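Local coordinates for protein calmodulin, putative (Entamoeba histolytica, PDB 4OCI) that binds calcium through an EF-hand loop and is involved in initiating the phagocytosis of human erythrocytes, at residues A45-S50 / F66-T71; T81-L86 / G92-I97. One frame throughout, in Å; residues are numbered along the deposited sequence.

Contact 1 of 2, residues A45-S50 / F66-T71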
loop_
_atom_site.group_PDB
_atom_site.type_symbol
_atom_site.label_atom_id
_atom_site.label_comp_id
_atom_site.label_asym_id
_atom_site.label_seq_id
_atom_site.Cartn_x
_atom_site.Cartn_y
_atom_site.Cartn_z
ATOM N N ALA A 45 -3.071 -0.360 -2.641
ATOM C CA ALA A 45 -1.947 -1.211 -2.244
ATOM C C ALA A 45 -2.424 -2.426 -1.489
ATOM O O ALA A 45 -1.894 -3.532 -1.650
ATOM C CB ALA A 45 -0.876 -0.381 -1.396
ATOM N N SER A 46 -3.448 -2.232 -0.674
ATOM C CA SER A 46 -4.055 -3.314 0.043
ATOM C C SER A 46 -4.699 -4.346 -0.916
ATOM O O SER A 46 -4.602 -5.520 -0.710
ATOM C CB SER A 46 -5.138 -2.718 0.943
ATOM O OG SER A 46 -5.695 -3.734 1.690
ATOM N N THR A 47 -5.403 -3.890 -1.955
ATOM C CA THR A 47 -5.950 -4.801 -2.981
ATOM C C THR A 47 -4.812 -5.535 -3.675
ATOM O O THR A 47 -4.880 -6.732 -3.896
ATOM C CB THR A 47 -6.759 -3.965 -4.039
ATOM O OG1 THR A 47 -7.780 -3.238 -3.336
ATOM C CG2 THR A 47 -7.385 -4.834 -5.185
ATOM N N TYR A 48 -3.749 -4.804 -4.012
ATOM C CA TYR A 48 -2.569 -5.465 -4.623
ATOM C C TYR A 48 -2.020 -6.576 -3.684
ATOM O O TYR A 48 -1.715 -7.693 -4.131
ATOM C CB TYR A 48 -1.500 -4.397 -4.928
ATOM C CG TYR A 48 -0.310 -4.982 -5.646
ATOM C CD1 TYR A 48 -0.266 -5.026 -7.023
ATOM C CD2 TYR A 48 0.782 -5.582 -4.918
ATOM C CE1 TYR A 48 0.870 -5.606 -7.714
ATOM C CE2 TYR A 48 1.894 -6.166 -5.579
ATOM C CZ TYR A 48 1.938 -6.146 -6.978
ATOM O OH TYR A 48 3.029 -6.707 -7.624
ATOM N N ASN A 49 -1.865 -6.269 -2.395
ATOM C CA ASN A 49 -1.297 -7.199 -1.436
ATOM C C ASN A 49 -2.143 -8.503 -1.370
ATOM O O ASN A 49 -1.622 -9.607 -1.305
ATOM C CB ASN A 49 -1.201 -6.548 -0.043
ATOM C CG ASN A 49 -0.623 -7.474 0.957
ATOM O OD1 ASN A 49 -1.344 -7.965 1.788
ATOM N ND2 ASN A 49 0.662 -7.813 0.825
ATOM N N SER A 50 -3.448 -8.368 -1.454
ATOM C CA SER A 50 -4.338 -9.533 -1.353
ATOM C C SER A 50 -4.448 -10.283 -2.678
ATOM O O SER A 50 -4.961 -11.381 -2.727
ATOM C CB SER A 50 -5.724 -9.046 -0.980
ATOM O OG SER A 50 -5.662 -8.652 0.385
ATOM N N PHE A 66 -9.517 -4.708 -10.841
ATOM C CA PHE A 66 -9.908 -3.473 -11.449
ATOM C C PHE A 66 -11.453 -3.351 -11.449
ATOM O O PHE A 66 -11.976 -2.274 -11.102
ATOM C CB PHE A 66 -9.266 -3.288 -12.851
ATOM C CG PHE A 66 -9.709 -2.061 -13.537
ATOM C CD1 PHE A 66 -9.408 -0.811 -12.982
ATOM C CD2 PHE A 66 -10.483 -2.132 -14.712
ATOM C CE1 PHE A 66 -9.871 0.323 -13.582
ATOM C CE2 PHE A 66 -10.931 -0.988 -15.340
ATOM C CZ PHE A 66 -10.663 0.231 -14.785
ATOM N N SER A 67 -12.174 -4.423 -11.789
ATOM C CA SER A 67 -13.637 -4.426 -11.685
ATOM C C SER A 67 -14.091 -4.102 -10.296
ATOM O O SER A 67 -15.061 -3.376 -10.131
ATOM C CB SER A 67 -14.271 -5.768 -12.066
ATOM O OG SER A 67 -14.072 -5.952 -13.453
ATOM N N GLN A 68 -13.399 -4.626 -9.304
ATOM C CA GLN A 68 -13.809 -4.422 -7.933
ATOM C C GLN A 68 -13.468 -3.038 -7.417
ATOM O O GLN A 68 -14.329 -2.391 -6.821
ATOM C CB GLN A 68 -13.310 -5.527 -7.050
ATOM C CG GLN A 68 -13.179 -5.196 -5.584
ATOM C CD GLN A 68 -12.283 -6.210 -4.865
ATOM O OE1 GLN A 68 -11.234 -5.851 -4.271
ATOM N NE2 GLN A 68 -12.679 -7.505 -4.939
ATOM N N LEU A 69 -12.247 -2.552 -7.679
ATOM C CA LEU A 69 -11.933 -1.150 -7.472
ATOM C C LEU A 69 -12.964 -0.223 -8.086
ATOM O O LEU A 69 -13.342 0.772 -7.467
ATOM C CB LEU A 69 -10.499 -0.791 -7.932
ATOM C CG LEU A 69 -9.443 -1.578 -7.159
ATOM C CD1 LEU A 69 -7.983 -1.220 -7.541
ATOM C CD2 LEU A 69 -9.669 -1.531 -5.638
ATOM N N LYS A 70 -13.427 -0.530 -9.289
ATOM C CA LYS A 70 -14.351 0.350 -10.016
ATOM C C LYS A 70 -15.679 0.528 -9.302
ATOM O O LYS A 70 -16.242 1.648 -9.318
ATOM C CB LYS A 70 -14.574 -0.075 -11.452
ATOM C CG LYS A 70 -13.665 0.586 -12.394
ATOM C CD LYS A 70 -14.077 0.274 -13.805
ATOM C CE LYS A 70 -14.603 -1.154 -13.943
ATOM N NZ LYS A 70 -14.801 -1.532 -15.382
ATOM N N THR A 71 -16.148 -0.535 -8.645
ATOM C CA THR A 71 -17.363 -0.491 -7.841
ATOM C C THR A 71 -17.094 0.239 -6.556
ATOM O O THR A 71 -17.841 1.147 -6.193
ATOM C CB THR A 71 -17.974 -1.930 -7.557
ATOM O OG1 THR A 71 -17.206 -2.635 -6.563
ATOM C CG2 THR A 71 -18.025 -2.758 -8.850
#
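Gln68, which faces Thr47 across the contact, has a backbone O gripped from within its own helix: Thr71 OG1 donates to it over 2.9 Å, in the carbonyl plane and on a lone pair, and Thr71 N adds a weak bond to the same oxygen. Helices 41-50 and 59-71 pack against each other, an arrangement consistent with a helix-loop-helix, after the calcium-binding EF-hand of Asp16, Asp18, Asp20 and Tyr22. What joins the segments is small, 108 Å² in all, and rests on van der Waals contact. Thr47 and Leu69 reach toward each other tip to tip, and Leu69 CD2 is 4.0 Å from Thr47 CG2. Thr47 CA lies 8.3 Å from Leu69 CA. A first torsion of -57° sets Thr47 OG1 beside its own backbone N, where it bonds Ala43 O one turn earlier; this satisfies a buried hydroxyl, while CG2, anti to the backbone N, joins it against Leu69 CD2. Leu69 also packs on Phe28 and Val32, so it is shared by helices 41-50 and 25-34. At the margin, the extended chain of Gln68 carries its amide out to Thr47 from the opposite direction, while its OE1 receives a weak hydrogen bond from Lys72. Asn49 ND2 bonds Ser42 OG of the second subunit. The nearest approach between the two segments joins unlike atoms, Leu69 CD2 and Thr47 OG1, at 3.4 Å.

Contact 2 of 2, residues T81-L86 / G92-I97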
loop_
_atom_site.group_PDB
_atom_site.type_symbol
_atom_site.label_atom_id
_atom_site.label_comp_id
_atom_site.label_asym_id
_atom_site.label_seq_id
_atom_site.Cartn_x
_atom_site.Cartn_y
_atom_site.Cartn_z
ATOM N N THR A 81 -19.382 15.686 -12.878
ATOM C CA THR A 81 -20.773 15.764 -13.354
ATOM C C THR A 81 -21.778 15.991 -12.233
ATOM O O THR A 81 -22.668 16.824 -12.348
ATOM C CB THR A 81 -21.167 14.492 -14.080
ATOM O OG1 THR A 81 -20.129 14.190 -15.031
ATOM C CG2 THR A 81 -22.581 14.630 -14.747
ATOM N N ALA A 82 -21.650 15.230 -11.150
ATOM C CA ALA A 82 -22.606 15.381 -10.052
ATOM C C ALA A 82 -22.442 16.751 -9.396
ATOM O O ALA A 82 -23.433 17.360 -9.000
ATOM C CB ALA A 82 -22.458 14.267 -9.024
ATOM N N ILE A 83 -21.214 17.255 -9.289
ATOM C CA ILE A 83 -21.062 18.577 -8.700
ATOM C C ILE A 83 -21.689 19.617 -9.636
ATOM O O ILE A 83 -22.515 20.403 -9.225
ATOM C CB ILE A 83 -19.607 18.920 -8.386
ATOM C CG1 ILE A 83 -19.215 18.176 -7.145
ATOM C CG2 ILE A 83 -19.486 20.368 -8.098
ATOM C CD1 ILE A 83 -17.710 18.284 -6.721
ATOM N N ASN A 84 -21.339 19.575 -10.909
ATOM C CA ASN A 84 -21.787 20.601 -11.874
ATOM C C ASN A 84 -23.311 20.742 -12.029
ATOM O O ASN A 84 -23.827 21.854 -12.237
ATOM C CB ASN A 84 -21.054 20.418 -13.203
ATOM C CG ASN A 84 -19.506 20.523 -13.041
ATOM O OD1 ASN A 84 -18.977 20.901 -11.956
ATOM N ND2 ASN A 84 -18.783 20.182 -14.109
ATOM N N VAL A 85 -24.015 19.624 -11.868
ATOM C CA VAL A 85 -25.455 19.624 -11.719
ATOM C C VAL A 85 -26.014 20.600 -10.634
ATOM O O VAL A 85 -27.067 21.235 -10.849
ATOM C CB VAL A 85 -25.978 18.168 -11.568
ATOM C CG1 VAL A 85 -26.991 18.028 -10.413
ATOM C CG2 VAL A 85 -26.530 17.667 -12.917
ATOM N N LEU A 86 -25.302 20.742 -9.509
ATOM C CA LEU A 86 -25.686 21.727 -8.486
ATOM C C LEU A 86 -25.012 23.127 -8.548
ATOM O O LEU A 86 -25.302 24.001 -7.706
ATOM C CB LEU A 86 -25.445 21.156 -7.086
ATOM C CG LEU A 86 -25.843 19.731 -6.727
ATOM C CD1 LEU A 86 -25.182 19.436 -5.388
ATOM C CD2 LEU A 86 -27.350 19.575 -6.642
ATOM N N GLY A 92 -18.891 28.177 -8.071
ATOM C CA GLY A 92 -17.700 27.613 -7.426
ATOM C C GLY A 92 -17.968 26.888 -6.117
ATOM O O GLY A 92 -17.026 26.269 -5.557
ATOM N N PHE A 93 -19.209 26.988 -5.594
ATOM C CA PHE A 93 -19.550 26.441 -4.282
ATOM C C PHE A 93 -20.765 25.590 -4.364
ATOM O O PHE A 93 -21.683 25.859 -5.192
ATOM C CB PHE A 93 -19.862 27.532 -3.244
ATOM C CG PHE A 93 -18.710 28.489 -2.984
ATOM C CD1 PHE A 93 -17.878 28.291 -1.873
ATOM C CD2 PHE A 93 -18.441 29.534 -3.846
ATOM C CE1 PHE A 93 -16.818 29.111 -1.632
ATOM C CE2 PHE A 93 -17.349 30.402 -3.612
ATOM C CZ PHE A 93 -16.547 30.196 -2.482
ATOM N N ILE A 94 -20.725 24.531 -3.560
ATOM C CA ILE A 94 -21.916 23.733 -3.289
ATOM C C ILE A 94 -22.168 23.602 -1.760
ATOM O O ILE A 94 -21.234 23.751 -0.983
ATOM C CB ILE A 94 -21.923 22.377 -4.043
ATOM C CG1 ILE A 94 -20.842 21.392 -3.469
ATOM C CG2 ILE A 94 -21.866 22.640 -5.525
ATOM C CD1 ILE A 94 -21.153 19.947 -3.832
ATOM N N PRO A 95 -23.427 23.349 -1.334
ATOM C CA PRO A 95 -23.663 22.966 0.085
ATOM C C PRO A 95 -22.957 21.710 0.519
ATOM O O PRO A 95 -22.898 20.763 -0.252
ATOM C CB PRO A 95 -25.165 22.752 0.163
ATOM C CG PRO A 95 -25.738 23.383 -1.090
ATOM C CD PRO A 95 -24.654 23.347 -2.140
ATOM N N ALA A 96 -22.429 21.712 1.755
ATOM C CA ALA A 96 -21.695 20.622 2.255
ATOM C C ALA A 96 -22.614 19.411 2.324
ATOM O O ALA A 96 -22.174 18.251 2.124
ATOM C CB ALA A 96 -21.165 20.953 3.651
ATOM N N ILE A 97 -23.880 19.638 2.651
ATOM C CA ILE A 97 -24.752 18.494 2.775
ATOM C C ILE A 97 -25.040 17.841 1.436
ATOM O O ILE A 97 -25.262 16.603 1.375
ATOM C CB ILE A 97 -26.072 18.828 3.519
ATOM C CG1 ILE A 97 -26.722 17.484 4.040
ATOM C CG2 ILE A 97 -27.066 19.717 2.615
ATOM C CD1 ILE A 97 -28.090 17.749 4.486
#
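Ile94 CG2 is the methyl on which this contact turns, lying 4.2 Å from Ile83 CG2 and 4.2 Å from Leu86 CB. Ile83 and Ile94 cross at about a right angle and meet through their branch methyls, CG2 on CG2, while their longer CG1 arms run on in different directions. For Ile94 this follows from a first torsion of 70°, which holds CG1 between the backbone N and the carbonyl carbon and turns CG2 back beside the N. Ile83 and Leu86 sit three residues apart on helix 76-86, linked by a backbone bond of 2.8 Å from Leu86 N to Ile83 O. The next shell fixes the strand. Ile94 pairs through its backbone with Val130 in the two-stranded antiparallel sheet, the arrangement by which paired EF-hand loops are coupled, and Pro95 stands at the N-cap position of helix 96-106. Gly92, with a positive phi of 99°, turns the loop just before the strand, and its N bonds Asp87 OD2. Farther out, Val132 packs on both isoleucines, Ile136 on Ile83, Leu99 on Ile94, and Glu98 and Arg101 on Leu86. The side-chain contact is therefore apolar: it supplies shape and burial, while the strand is held in the sheet by backbone bonds, Ile94 with Val130 and Gly92 with Val132.

Contacts 1 and 2 come in series along the chain: 45-50 / 66-71 closes before 81-86 / 92-97 opens. Helix 59-71, which ends contact 1, is followed directly by helix 76-86, which begins contact 2. Their centres are 28 Å apart, on opposite sides of the chain's centre, and their nearest atoms stay about 14 Å from each other. The pair illustrates how a calmodulin-like chain repeats one helix-loop-helix plan. Contact 1 joins two helices beside the calcium-bearing EF-hand and near the second subunit, whereas contact 2 packs helix 76-86 against strand 93-95, whose sheet partner is 129-131. Each packing is thus local to its own half of the chain.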